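Chitinase (PDB 4TXG) probably hydrolyses the glycosidic bonds of chitin as a family 18 glycoside hydrolase, and probably binds chitin as well. Local coordinates at residues Y447-G451 with P762-S767; R466-N470 with G495-V499; P521-A525 with Y536-Y540; L715-G721 with F734-V739. All coordinates share one frame; numbering follows the deposited sequence.

Contact 1 (Y447-G451 with P762-S767); sequences YYRGG and PISGPS
The ring of Tyr447 lies against the backbone of 762-764, and Ser764 faces the segment that carries the tyrosine. Tyr447 has CG anti to its own N (chi1 168°), which brings the far end of the ring to the loop. Pro762 O sits at the ring edge, 3.4 Å from Tyr447 CD2. Pro762 CB touches Tyr447 CE2 at 3.7 Å. Over one face lies Ser764, whose CB makes an off-centre CH-pi contact, 4.3 Å from the centroid of the Tyr447 ring. The hydroxyl of Ser764 then donates to Tyr447 O, with OG to O at 2.7 Å. That carbonyl also accepts from Gly450 N, so two donors grip it. Gly450 and Gly765 let the backbones come close: Gly765 CA is 3.3 Å from Gly450 O. Two waters extend the contact to Ser767 OG, one from Arg449 O and one from Gly450 O. The contact joins helix 441-448 and the residues after it, in the glycoside hydrolase family 18 region, to the loop between strands 752-758 and 767-773 of the Chitinase C region. Helix 374-377 packs on Tyr447 and Pro762, while Ile763 turns to strands 659-664 and 694-700.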
loop_
_atom_site.group_PDB
_atom_site.type_symbol
_atom_site.label_atom_id
_atom_site.label_comp_id
_atom_site.label_asym_id
_atom_site.label_seq_id
_atom_site.Cartn_x
_atom_site.Cartn_y
_atom_site.Cartn_z
ATOM N N TYR A 447 7.247 -6.941 -6.188
ATOM C CA TYR A 447 8.173 -6.424 -5.185
ATOM C C TYR A 447 7.802 -6.968 -3.795
ATOM O O TYR A 447 8.653 -7.493 -3.068
ATOM C CB TYR A 447 8.179 -4.873 -5.168
ATOM C CG TYR A 447 8.895 -4.315 -3.950
ATOM C CD1 TYR A 447 8.219 -4.133 -2.746
ATOM C CD2 TYR A 447 10.258 -4.010 -3.988
ATOM C CE1 TYR A 447 8.870 -3.664 -1.624
ATOM C CE2 TYR A 447 10.909 -3.532 -2.862
ATOM C CZ TYR A 447 10.203 -3.365 -1.681
ATOM O OH TYR A 447 10.838 -2.876 -0.535
ATOM N N TYR A 448 6.535 -6.838 -3.423
ATOM C CA TYR A 448 6.135 -7.192 -2.058
ATOM C C TYR A 448 6.183 -8.699 -1.797
ATOM O O TYR A 448 6.311 -9.121 -0.647
ATOM C CB TYR A 448 4.745 -6.603 -1.741
ATOM C CG TYR A 448 4.905 -5.120 -1.447
ATOM C CD1 TYR A 448 5.412 -4.695 -0.228
ATOM C CD2 TYR A 448 4.618 -4.156 -2.409
ATOM C CE1 TYR A 448 5.621 -3.350 0.042
ATOM C CE2 TYR A 448 4.821 -2.797 -2.146
ATOM C CZ TYR A 448 5.316 -2.405 -0.915
ATOM O OH TYR A 448 5.535 -1.065 -0.624
ATOM N N ARG A 449 6.129 -9.514 -2.849
ATOM C CA ARG A 449 6.254 -10.960 -2.660
ATOM C C ARG A 449 7.651 -11.377 -2.213
ATOM O O ARG A 449 7.858 -12.520 -1.802
ATOM C CB ARG A 449 5.887 -11.705 -3.943
ATOM C CG ARG A 449 4.399 -11.674 -4.240
ATOM C CD ARG A 449 3.630 -12.542 -3.228
ATOM N NE ARG A 449 3.827 -13.949 -3.561
ATOM C CZ ARG A 449 4.718 -14.729 -2.982
ATOM N NH1 ARG A 449 5.475 -14.254 -2.001
ATOM N NH2 ARG A 449 4.847 -15.984 -3.370
ATOM N N GLY A 450 8.614 -10.469 -2.316
ATOM C CA GLY A 450 9.945 -10.763 -1.829
ATOM C C GLY A 450 9.920 -11.086 -0.347
ATOM O O GLY A 450 10.671 -11.944 0.120
ATOM N N GLY A 451 9.042 -10.410 0.396
ATOM C CA GLY A 451 9.013 -10.560 1.844
ATOM C C GLY A 451 7.664 -10.967 2.417
ATOM O O GLY A 451 7.507 -11.024 3.638
ATOM N N PRO A 762 14.484 -2.278 -6.742
ATOM C CA PRO A 762 14.261 -2.672 -5.346
ATOM C C PRO A 762 13.653 -4.061 -5.162
ATOM O O PRO A 762 12.894 -4.543 -6.013
ATOM C CB PRO A 762 13.299 -1.594 -4.839
ATOM C CG PRO A 762 13.686 -0.369 -5.649
ATOM C CD PRO A 762 13.930 -0.942 -7.031
ATOM N N ILE A 763 14.014 -4.690 -4.041
ATOM C CA ILE A 763 13.422 -5.950 -3.602
ATOM C C ILE A 763 13.072 -5.870 -2.123
ATOM O O ILE A 763 13.637 -5.054 -1.381
ATOM C CB ILE A 763 14.381 -7.159 -3.806
ATOM C CG1 ILE A 763 15.570 -7.044 -2.851
ATOM C CG2 ILE A 763 14.840 -7.265 -5.275
ATOM C CD1 ILE A 763 16.541 -8.217 -2.910
ATOM N N SER A 764 12.122 -6.700 -1.704
ATOM C CA SER A 764 11.910 -6.973 -0.288
ATOM C C SER A 764 12.400 -8.395 -0.026
ATOM O O SER A 764 12.773 -9.119 -0.962
ATOM C CB SER A 764 10.440 -6.806 0.120
ATOM O OG SER A 764 9.596 -7.732 -0.549
ATOM N N GLY A 765 12.413 -8.795 1.234
ATOM C CA GLY A 765 12.979 -10.081 1.593
ATOM C C GLY A 765 14.497 -10.005 1.637
ATOM O O GLY A 765 15.050 -9.117 2.283
ATOM N N PRO A 766 15.191 -10.942 0.974
ATOM C CA PRO A 766 14.703 -12.130 0.260
ATOM C C PRO A 766 14.001 -13.131 1.188
ATOM O O PRO A 766 13.788 -12.847 2.373
ATOM C CB PRO A 766 15.986 -12.745 -0.325
ATOM C CG PRO A 766 16.975 -11.617 -0.373
ATOM C CD PRO A 766 16.651 -10.773 0.830
ATOM N N SER A 767 13.637 -14.288 0.649
ATOM C CA SER A 767 12.945 -15.297 1.449
ATOM C C SER A 767 13.211 -16.687 0.899
ATOM O O SER A 767 13.833 -16.836 -0.151
ATOM C CB SER A 767 11.436 -15.027 1.477
ATOM O OG SER A 767 10.902 -15.116 0.165
HETATM O O HOH W 1 8.115 -14.362 0.196
HETATM O O HOH W 2 11.824 -13.405 -1.731
#

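Contact 2 (R466-N470 with G495-V499); sequences RGWKN and GDGAV
Lys469 reaches Asp496 because its CG stands between its own N and carbonyl carbon (chi1 63°) and its chain bends at the last torsion (chi4 81°). Asp496 has CG anti to its N (chi1 -157°), which carries the carboxylate to the lysine. The motif is a single beta bridge, Trp468 with Gly497, between edge strand 466-468 of a four-stranded antiparallel sheet and a loop that runs nearly at right angles to it. Two backbone bonds flank the bridge. Lys469 N donates to Asp496 O at 2.8 Å, nearly in line with the carbonyl. Ala498 N donates to Gly467 O at 3.1 Å, from above the carbonyl plane. Trp468 points away from the loop at CB, though CB still touches Asp496 O, and the ring edge lies near Gly495 CA. The ring nitrogen bonds to Asn404 O. Ser482 OG bonds to both Lys469 O and Asp496 N, tying the two segments together from outside. The aliphatic part of Lys469 passes Gly497 O and touches both methyls of Val499, with CE to CG1 at 4.0 Å. Lys469 NZ forms a salt bridge with Asp496 OD1 at 3.1 Å, from the syn side but tilted out of the carboxylate plane. The lysine charge would probably help keep the carboxylate ionised. Asn470 ND2 donates to Asp496 OD2 at 2.8 Å, from above the carboxylate plane and within the plane of its own amide.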
loop_
_atom_site.group_PDB
_atom_site.type_symbol
_atom_site.label_atom_id
_atom_site.label_comp_id
_atom_site.label_asym_id
_atom_site.label_seq_id
_atom_site.Cartn_x
_atom_site.Cartn_y
_atom_site.Cartn_z
ATOM N N ARG A 466 -7.194 11.339 -12.123
ATOM C CA ARG A 466 -6.226 12.436 -12.180
ATOM C C ARG A 466 -6.224 12.894 -13.628
ATOM O O ARG A 466 -6.573 12.126 -14.525
ATOM C CB ARG A 466 -4.819 12.008 -11.761
ATOM C CG ARG A 466 -4.681 11.450 -10.354
ATOM C CD ARG A 466 -4.981 12.467 -9.269
ATOM N NE ARG A 466 -4.391 12.028 -8.007
ATOM C CZ ARG A 466 -4.640 12.592 -6.833
ATOM N NH1 ARG A 466 -5.478 13.621 -6.756
ATOM N NH2 ARG A 466 -4.051 12.125 -5.740
ATOM N N GLY A 467 -5.835 14.133 -13.881
ATOM C CA GLY A 467 -5.912 14.610 -15.249
ATOM C C GLY A 467 -5.129 15.877 -15.527
ATOM O O GLY A 467 -4.826 16.646 -14.611
ATOM N N TRP A 468 -4.831 16.074 -16.810
ATOM C CA TRP A 468 -4.064 17.207 -17.330
ATOM C C TRP A 468 -4.867 17.947 -18.400
ATOM O O TRP A 468 -5.719 17.352 -19.056
ATOM C CB TRP A 468 -2.755 16.748 -17.978
ATOM C CG TRP A 468 -1.756 16.001 -17.138
ATOM C CD1 TRP A 468 -0.574 16.491 -16.655
ATOM C CD2 TRP A 468 -1.807 14.618 -16.745
ATOM N NE1 TRP A 468 0.104 15.506 -15.968
ATOM C CE2 TRP A 468 -0.633 14.349 -16.006
ATOM C CE3 TRP A 468 -2.736 13.585 -16.933
ATOM C CZ2 TRP A 468 -0.361 13.097 -15.458
ATOM C CZ3 TRP A 468 -2.469 12.337 -16.383
ATOM C CH2 TRP A 468 -1.292 12.106 -15.645
ATOM N N LYS A 469 -4.562 19.230 -18.596
ATOM C CA LYS A 469 -5.092 19.980 -19.732
ATOM C C LYS A 469 -3.921 20.413 -20.594
ATOM O O LYS A 469 -2.768 20.275 -20.177
ATOM C CB LYS A 469 -5.919 21.189 -19.274
ATOM C CG LYS A 469 -5.159 22.253 -18.489
ATOM C CD LYS A 469 -6.114 23.385 -18.097
ATOM C CE LYS A 469 -5.506 24.341 -17.075
ATOM N NZ LYS A 469 -4.613 25.339 -17.719
ATOM N N ASN A 470 -4.222 20.919 -21.790
ATOM C CA ASN A 470 -3.200 21.392 -22.717
ATOM C C ASN A 470 -2.127 20.340 -22.958
ATOM O O ASN A 470 -0.923 20.636 -22.918
ATOM C CB ASN A 470 -2.573 22.685 -22.198
ATOM C CG ASN A 470 -3.593 23.775 -22.015
ATOM O OD1 ASN A 470 -4.511 23.908 -22.821
ATOM N ND2 ASN A 470 -3.462 24.541 -20.941
ATOM N N GLY A 495 2.886 19.502 -13.761
ATOM C CA GLY A 495 2.118 19.364 -14.981
ATOM C C GLY A 495 1.022 20.418 -15.005
ATOM O O GLY A 495 0.814 21.122 -14.018
ATOM N N ASP A 496 0.322 20.540 -16.128
ATOM C CA ASP A 496 -0.802 21.475 -16.226
ATOM C C ASP A 496 -2.079 20.737 -15.839
ATOM O O ASP A 496 -2.721 20.133 -16.686
ATOM C CB ASP A 496 -0.907 22.042 -17.644
ATOM C CG ASP A 496 -1.642 23.370 -17.705
ATOM O OD1 ASP A 496 -2.159 23.838 -16.670
ATOM O OD2 ASP A 496 -1.704 23.951 -18.807
ATOM N N GLY A 497 -2.422 20.765 -14.553
ATOM C CA GLY A 497 -3.562 20.009 -14.053
ATOM C C GLY A 497 -4.885 20.475 -14.628
ATOM O O GLY A 497 -5.082 21.666 -14.848
ATOM N N ALA A 498 -5.792 19.537 -14.879
ATOM C CA ALA A 498 -7.101 19.901 -15.409
ATOM C C ALA A 498 -7.894 20.631 -14.329
ATOM O O ALA A 498 -7.673 20.419 -13.133
ATOM C CB ALA A 498 -7.848 18.671 -15.901
ATOM N N VAL A 499 -8.802 21.502 -14.752
ATOM C CA VAL A 499 -9.463 22.415 -13.826
ATOM C C VAL A 499 -10.973 22.450 -14.022
ATOM O O VAL A 499 -11.499 21.882 -14.974
ATOM C CB VAL A 499 -8.914 23.868 -13.977
ATOM C CG1 VAL A 499 -7.419 23.949 -13.593
ATOM C CG2 VAL A 499 -9.144 24.391 -15.396
#

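Contact 3 (P521-A525 with Y536-Y540); sequences PMWHA and YLAAY
An aromatic cluster of Trp523, His524 and Tyr536 joins the first turn of helix 522-530 to the loop beyond that helix. Trp523 pushes the edge of its six-membered ring at the face of Tyr536, with the planes at 84°. Trp523 CZ3 stands over the middle of the tyrosine ring and is 3.7 Å from Tyr536 CZ. One face of Trp523 itself is covered by Pro521, whose CG sits over the ring centre. At its far corner Trp523 CH2 meets Tyr540 OH at 3.5 Å, edge against edge. Tyr540 OH is hydrogen-bonded to Trp505 NE1, and Trp523 NE1 to Ala606 O. His524 has CG anti to its N (chi1 -177°), and its ring edge meets the tyrosine hydroxyl. His524 ND1 and Tyr536 OH are 2.7 Å apart in a nearly straight hydrogen bond. Asn527 ND2 also bonds to Tyr536 OH, and Ile501 O to His524 NE2, so both ring nitrogens of His524 have partners. Leu537 CD2 touches His524 CE1 at 4.1 Å. These bonds hold the rings in place within a buried contact. The Trp523-Tyr536 pair is a T-shaped aromatic stack, set in the glycoside hydrolase family 18 region.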
loop_
_atom_site.group_PDB
_atom_site.type_symbol
_atom_site.label_atom_id
_atom_site.label_comp_id
_atom_site.label_asym_id
_atom_site.label_seq_id
_atom_site.Cartn_x
_atom_site.Cartn_y
_atom_site.Cartn_z
ATOM N N PRO A 521 -14.553 12.186 -8.728
ATOM C CA PRO A 521 -15.080 10.848 -8.440
ATOM C C PRO A 521 -15.425 10.154 -9.751
ATOM O O PRO A 521 -15.704 10.855 -10.730
ATOM C CB PRO A 521 -16.337 11.135 -7.615
ATOM C CG PRO A 521 -16.800 12.481 -8.106
ATOM C CD PRO A 521 -15.512 13.250 -8.378
ATOM N N MET A 522 -15.421 8.823 -9.788
ATOM C CA MET A 522 -15.685 8.154 -11.059
ATOM C C MET A 522 -17.121 8.380 -11.561
ATOM O O MET A 522 -17.365 8.308 -12.773
ATOM C CB MET A 522 -15.369 6.653 -10.961
ATOM C CG MET A 522 -13.911 6.315 -11.356
ATOM S SD MET A 522 -13.435 7.028 -12.950
ATOM C CE MET A 522 -14.672 6.302 -14.017
ATOM N N TRP A 523 -18.074 8.677 -10.672
ATOM C CA TRP A 523 -19.406 9.011 -11.186
ATOM C C TRP A 523 -19.362 10.276 -12.037
ATOM O O TRP A 523 -20.071 10.380 -13.043
ATOM C CB TRP A 523 -20.464 9.189 -10.080
ATOM C CG TRP A 523 -20.018 9.677 -8.709
ATOM C CD1 TRP A 523 -19.516 8.906 -7.689
ATOM C CD2 TRP A 523 -20.134 11.010 -8.177
ATOM N NE1 TRP A 523 -19.281 9.682 -6.582
ATOM C CE2 TRP A 523 -19.645 10.975 -6.852
ATOM C CE3 TRP A 523 -20.574 12.231 -8.702
ATOM C CZ2 TRP A 523 -19.587 12.115 -6.041
ATOM C CZ3 TRP A 523 -20.524 13.362 -7.896
ATOM C CH2 TRP A 523 -20.029 13.295 -6.579
ATOM N N HIS A 524 -18.525 11.237 -11.659
ATOM C CA HIS A 524 -18.458 12.449 -12.456
ATOM C C HIS A 524 -17.787 12.156 -13.799
ATOM O O HIS A 524 -18.240 12.647 -14.830
ATOM C CB HIS A 524 -17.727 13.577 -11.716
ATOM C CG HIS A 524 -17.709 14.864 -12.486
ATOM N ND1 HIS A 524 -18.858 15.494 -12.895
ATOM C CD2 HIS A 524 -16.677 15.612 -12.949
ATOM C CE1 HIS A 524 -18.541 16.593 -13.569
ATOM N NE2 HIS A 524 -17.226 16.676 -13.622
ATOM N N ALA A 525 -16.741 11.329 -13.798
ATOM C CA ALA A 525 -16.103 10.922 -15.048
ATOM C C ALA A 525 -17.078 10.173 -15.965
ATOM O O ALA A 525 -17.018 10.304 -17.186
ATOM C CB ALA A 525 -14.875 10.059 -14.761
ATOM N N TYR A 536 -24.939 18.166 -9.423
ATOM C CA TYR A 536 -24.298 18.395 -8.131
ATOM C C TYR A 536 -23.219 19.486 -8.143
ATOM O O TYR A 536 -22.630 19.778 -7.107
ATOM C CB TYR A 536 -23.671 17.076 -7.648
ATOM C CG TYR A 536 -22.987 16.341 -8.786
ATOM C CD1 TYR A 536 -21.769 16.783 -9.283
ATOM C CD2 TYR A 536 -23.589 15.244 -9.399
ATOM C CE1 TYR A 536 -21.148 16.147 -10.354
ATOM C CE2 TYR A 536 -22.972 14.590 -10.461
ATOM C CZ TYR A 536 -21.755 15.050 -10.936
ATOM O OH TYR A 536 -21.148 14.411 -11.994
ATOM N N LEU A 537 -22.930 20.072 -9.303
ATOM C CA LEU A 537 -21.812 21.015 -9.392
ATOM C C LEU A 537 -21.958 22.178 -8.415
ATOM O O LEU A 537 -21.005 22.535 -7.721
ATOM C CB LEU A 537 -21.657 21.561 -10.813
ATOM C CG LEU A 537 -21.103 20.624 -11.888
ATOM C CD1 LEU A 537 -20.871 21.402 -13.180
ATOM C CD2 LEU A 537 -19.814 19.898 -11.435
ATOM N N ALA A 538 -23.153 22.760 -8.363
ATOM C CA ALA A 538 -23.402 23.903 -7.492
ATOM C C ALA A 538 -23.177 23.527 -6.027
ATOM O O ALA A 538 -22.675 24.336 -5.242
ATOM C CB ALA A 538 -24.815 24.441 -7.701
ATOM N N ALA A 539 -23.512 22.289 -5.669
ATOM C CA ALA A 539 -23.336 21.821 -4.293
ATOM C C ALA A 539 -21.862 21.751 -3.893
ATOM O O ALA A 539 -21.547 21.750 -2.700
ATOM C CB ALA A 539 -24.004 20.456 -4.106
ATOM N N TYR A 540 -20.965 21.693 -4.880
ATOM C CA TYR A 540 -19.527 21.717 -4.623
ATOM C C TYR A 540 -18.975 23.142 -4.671
ATOM O O TYR A 540 -17.763 23.347 -4.615
ATOM C CB TYR A 540 -18.771 20.834 -5.625
ATOM C CG TYR A 540 -18.766 19.371 -5.233
ATOM C CD1 TYR A 540 -18.041 18.934 -4.129
ATOM C CD2 TYR A 540 -19.491 18.434 -5.954
ATOM C CE1 TYR A 540 -18.044 17.603 -3.747
ATOM C CE2 TYR A 540 -19.501 17.092 -5.579
ATOM C CZ TYR A 540 -18.772 16.687 -4.477
ATOM O OH TYR A 540 -18.777 15.365 -4.102
#

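Contact 4 (L715-G721 with F734-V739); sequences LKVVSAG and FNRVSV. With CS (cesium ion), chain G.
Leu715 fits its side chain between Val737 and Val739, at one end of an antiparallel strand pair with a classic beta bulge. Strand 716-719 is an outermost strand of its six-stranded sheet, and 734-740 is the next one in. Leu715 CG meets Val737 CG1 at 3.6 Å, and its CB lies against Val739 CB. On the same side Val717 continues the apolar row, its CG2 touching Val737 CG2 and its CG1 reaching Asn735 CB. Ile707 touches both Val717 and Val737.

Lys716 and Ser738 form a hydrogen-bonded pair, and Val717 and Val737 a non-hydrogen-bonded one. The bulge follows. Val718 and Ser719 both face Arg736, and Arg736 O accepts from Val718 N at 2.8 Å and from Ser719 N at 3.3 Å. The extra residue is a bump on the edge strand. Val718 has CG1 anti to its carbonyl carbon (chi1 -73°), and this methyl packs on Ser738 CB at 3.5 Å. Val718 CG2 touches Arg736 O. Ser719 CB rests against Arg736 CB, while the arginine chain extends away to Gln696, Asp698, His768 and Thr770. Ser738 OG likewise turns to Glu694.

Past the bulge, Asn735 OD1 takes a weak bond from Gly721 N. Gly721, with no side chain, fits close to Phe734 O. A cesium ion is bound by Phe734 O at 3.0 Å, by Ser719 OG at 3.2 Å and by a water.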
loop_
_atom_site.group_PDB
_atom_site.type_symbol
_atom_site.label_atom_id
_atom_site.label_comp_id
_atom_site.label_asym_id
_atom_site.label_seq_id
_atom_site.Cartn_x
_atom_site.Cartn_y
_atom_site.Cartn_z
ATOM N N LEU A 715 28.031 -15.457 -6.862
ATOM C CA LEU A 715 26.575 -15.450 -6.696
ATOM C C LEU A 715 25.881 -15.314 -8.045
ATOM O O LEU A 715 26.268 -14.477 -8.859
ATOM C CB LEU A 715 26.155 -14.304 -5.766
ATOM C CG LEU A 715 24.671 -14.103 -5.442
ATOM C CD1 LEU A 715 24.529 -13.534 -4.036
ATOM C CD2 LEU A 715 23.977 -13.192 -6.444
ATOM N N LYS A 716 24.861 -16.130 -8.292
ATOM C CA LYS A 716 24.140 -16.038 -9.559
ATOM C C LYS A 716 22.731 -16.605 -9.471
ATOM O O LYS A 716 22.393 -17.331 -8.539
ATOM C CB LYS A 716 24.909 -16.767 -10.658
ATOM C CG LYS A 716 24.940 -18.275 -10.493
ATOM C CD LYS A 716 25.894 -18.900 -11.501
ATOM C CE LYS A 716 25.751 -20.413 -11.559
ATOM N NZ LYS A 716 25.886 -21.051 -10.220
ATOM N N VAL A 717 21.908 -16.273 -10.458
ATOM C CA VAL A 717 20.583 -16.864 -10.565
ATOM C C VAL A 717 20.685 -18.271 -11.127
ATOM O O VAL A 717 21.281 -18.476 -12.190
ATOM C CB VAL A 717 19.670 -16.004 -11.460
ATOM C CG1 VAL A 717 18.357 -16.731 -11.767
ATOM C CG2 VAL A 717 19.424 -14.657 -10.794
ATOM N N VAL A 718 20.117 -19.245 -10.418
ATOM C CA VAL A 718 20.123 -20.621 -10.894
ATOM C C VAL A 718 18.772 -21.007 -11.483
ATOM O O VAL A 718 18.648 -22.009 -12.189
ATOM C CB VAL A 718 20.497 -21.623 -9.773
ATOM C CG1 VAL A 718 21.976 -21.513 -9.463
ATOM C CG2 VAL A 718 19.659 -21.385 -8.517
ATOM N N SER A 719 17.762 -20.194 -11.206
ATOM C CA SER A 719 16.418 -20.452 -11.706
ATOM C C SER A 719 15.695 -19.133 -11.931
ATOM O O SER A 719 15.278 -18.474 -10.976
ATOM C CB SER A 719 15.638 -21.330 -10.730
ATOM O OG SER A 719 14.337 -21.596 -11.224
ATOM N N ALA A 720 15.554 -18.744 -13.192
ATOM C CA ALA A 720 14.948 -17.460 -13.511
ATOM C C ALA A 720 13.442 -17.593 -13.659
ATOM O O ALA A 720 12.962 -18.260 -14.568
ATOM C CB ALA A 720 15.559 -16.885 -14.787
ATOM N N GLY A 721 12.694 -16.952 -12.770
ATOM C CA GLY A 721 11.252 -16.928 -12.903
ATOM C C GLY A 721 10.802 -15.940 -13.957
ATOM O O GLY A 721 9.692 -16.028 -14.479
ATOM N N PHE A 734 9.679 -15.515 -8.550
ATOM C CA PHE A 734 11.034 -15.457 -8.013
ATOM C C PHE A 734 12.109 -15.874 -8.980
ATOM O O PHE A 734 11.923 -16.766 -9.807
ATOM C CB PHE A 734 11.152 -16.338 -6.768
ATOM C CG PHE A 734 10.183 -15.978 -5.686
ATOM C CD1 PHE A 734 10.301 -14.768 -5.019
ATOM C CD2 PHE A 734 9.153 -16.839 -5.345
ATOM C CE1 PHE A 734 9.412 -14.431 -4.009
ATOM C CE2 PHE A 734 8.243 -16.501 -4.344
ATOM C CZ PHE A 734 8.373 -15.303 -3.675
ATOM N N ASN A 735 13.253 -15.221 -8.829
ATOM C CA ASN A 735 14.494 -15.711 -9.394
ATOM C C ASN A 735 15.290 -16.343 -8.260
ATOM O O ASN A 735 15.700 -15.644 -7.331
ATOM C CB ASN A 735 15.280 -14.570 -10.039
ATOM C CG ASN A 735 14.537 -13.938 -11.190
ATOM O OD1 ASN A 735 14.012 -14.637 -12.052
ATOM N ND2 ASN A 735 14.480 -12.608 -11.205
ATOM N N ARG A 736 15.499 -17.651 -8.308
ATOM C CA ARG A 736 16.234 -18.280 -7.217
ATOM C C ARG A 736 17.728 -18.112 -7.430
ATOM O O ARG A 736 18.249 -18.371 -8.510
ATOM C CB ARG A 736 15.875 -19.756 -7.071
ATOM C CG ARG A 736 16.405 -20.340 -5.758
ATOM C CD ARG A 736 15.634 -21.570 -5.298
ATOM N NE ARG A 736 16.092 -21.981 -3.970
ATOM C CZ ARG A 736 15.634 -21.469 -2.832
ATOM N NH1 ARG A 736 14.694 -20.522 -2.839
ATOM N NH2 ARG A 736 16.121 -21.905 -1.677
ATOM N N VAL A 737 18.403 -17.672 -6.375
ATOM C CA VAL A 737 19.819 -17.323 -6.411
ATOM C C VAL A 737 20.621 -18.368 -5.645
ATOM O O VAL A 737 20.120 -18.934 -4.680
ATOM C CB VAL A 737 20.028 -15.921 -5.802
ATOM C CG1 VAL A 737 21.479 -15.673 -5.423
ATOM C CG2 VAL A 737 19.511 -14.867 -6.765
ATOM N N SER A 738 21.841 -18.646 -6.099
ATOM C CA SER A 738 22.751 -19.530 -5.383
ATOM C C SER A 738 24.079 -18.832 -5.138
ATOM O O SER A 738 24.629 -18.185 -6.027
ATOM C CB SER A 738 22.984 -20.821 -6.165
ATOM O OG SER A 738 24.103 -21.541 -5.663
ATOM N N VAL A 739 24.594 -18.966 -3.925
ATOM C CA VAL A 739 25.974 -18.587 -3.671
ATOM C C VAL A 739 26.586 -19.656 -2.774
ATOM O O VAL A 739 25.936 -20.157 -1.862
ATOM C CB VAL A 739 26.090 -17.186 -3.035
ATOM C CG1 VAL A 739 25.377 -17.141 -1.679
ATOM C CG2 VAL A 739 27.572 -16.771 -2.911
HETATM CS CS CS G . 11.914 -19.807 -10.043
HETATM O O HOH W 3 26.810 -19.446 -7.414
HETATM O O HOH W 4 12.085 -20.276 -6.840
#

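Contacts 2 and 3 lie in the glycoside hydrolase family 18 region, with centres 17 Å apart and no touch between them. Contact 4 lies in the Chitinase C region. Contact 1 joins the two regions and encloses the other three along the chain. It also touches contact 4, where Arg449 O meets Phe734 CE1 at 3.3 Å. Contact 3 is buried, and it relies on rings and one side-chain bond. The others are only partly buried. Contact 2 adds a salt bridge to a short backbone bridge, whereas contact 4 pairs longer strands and binds a metal. Waters help span contact 1.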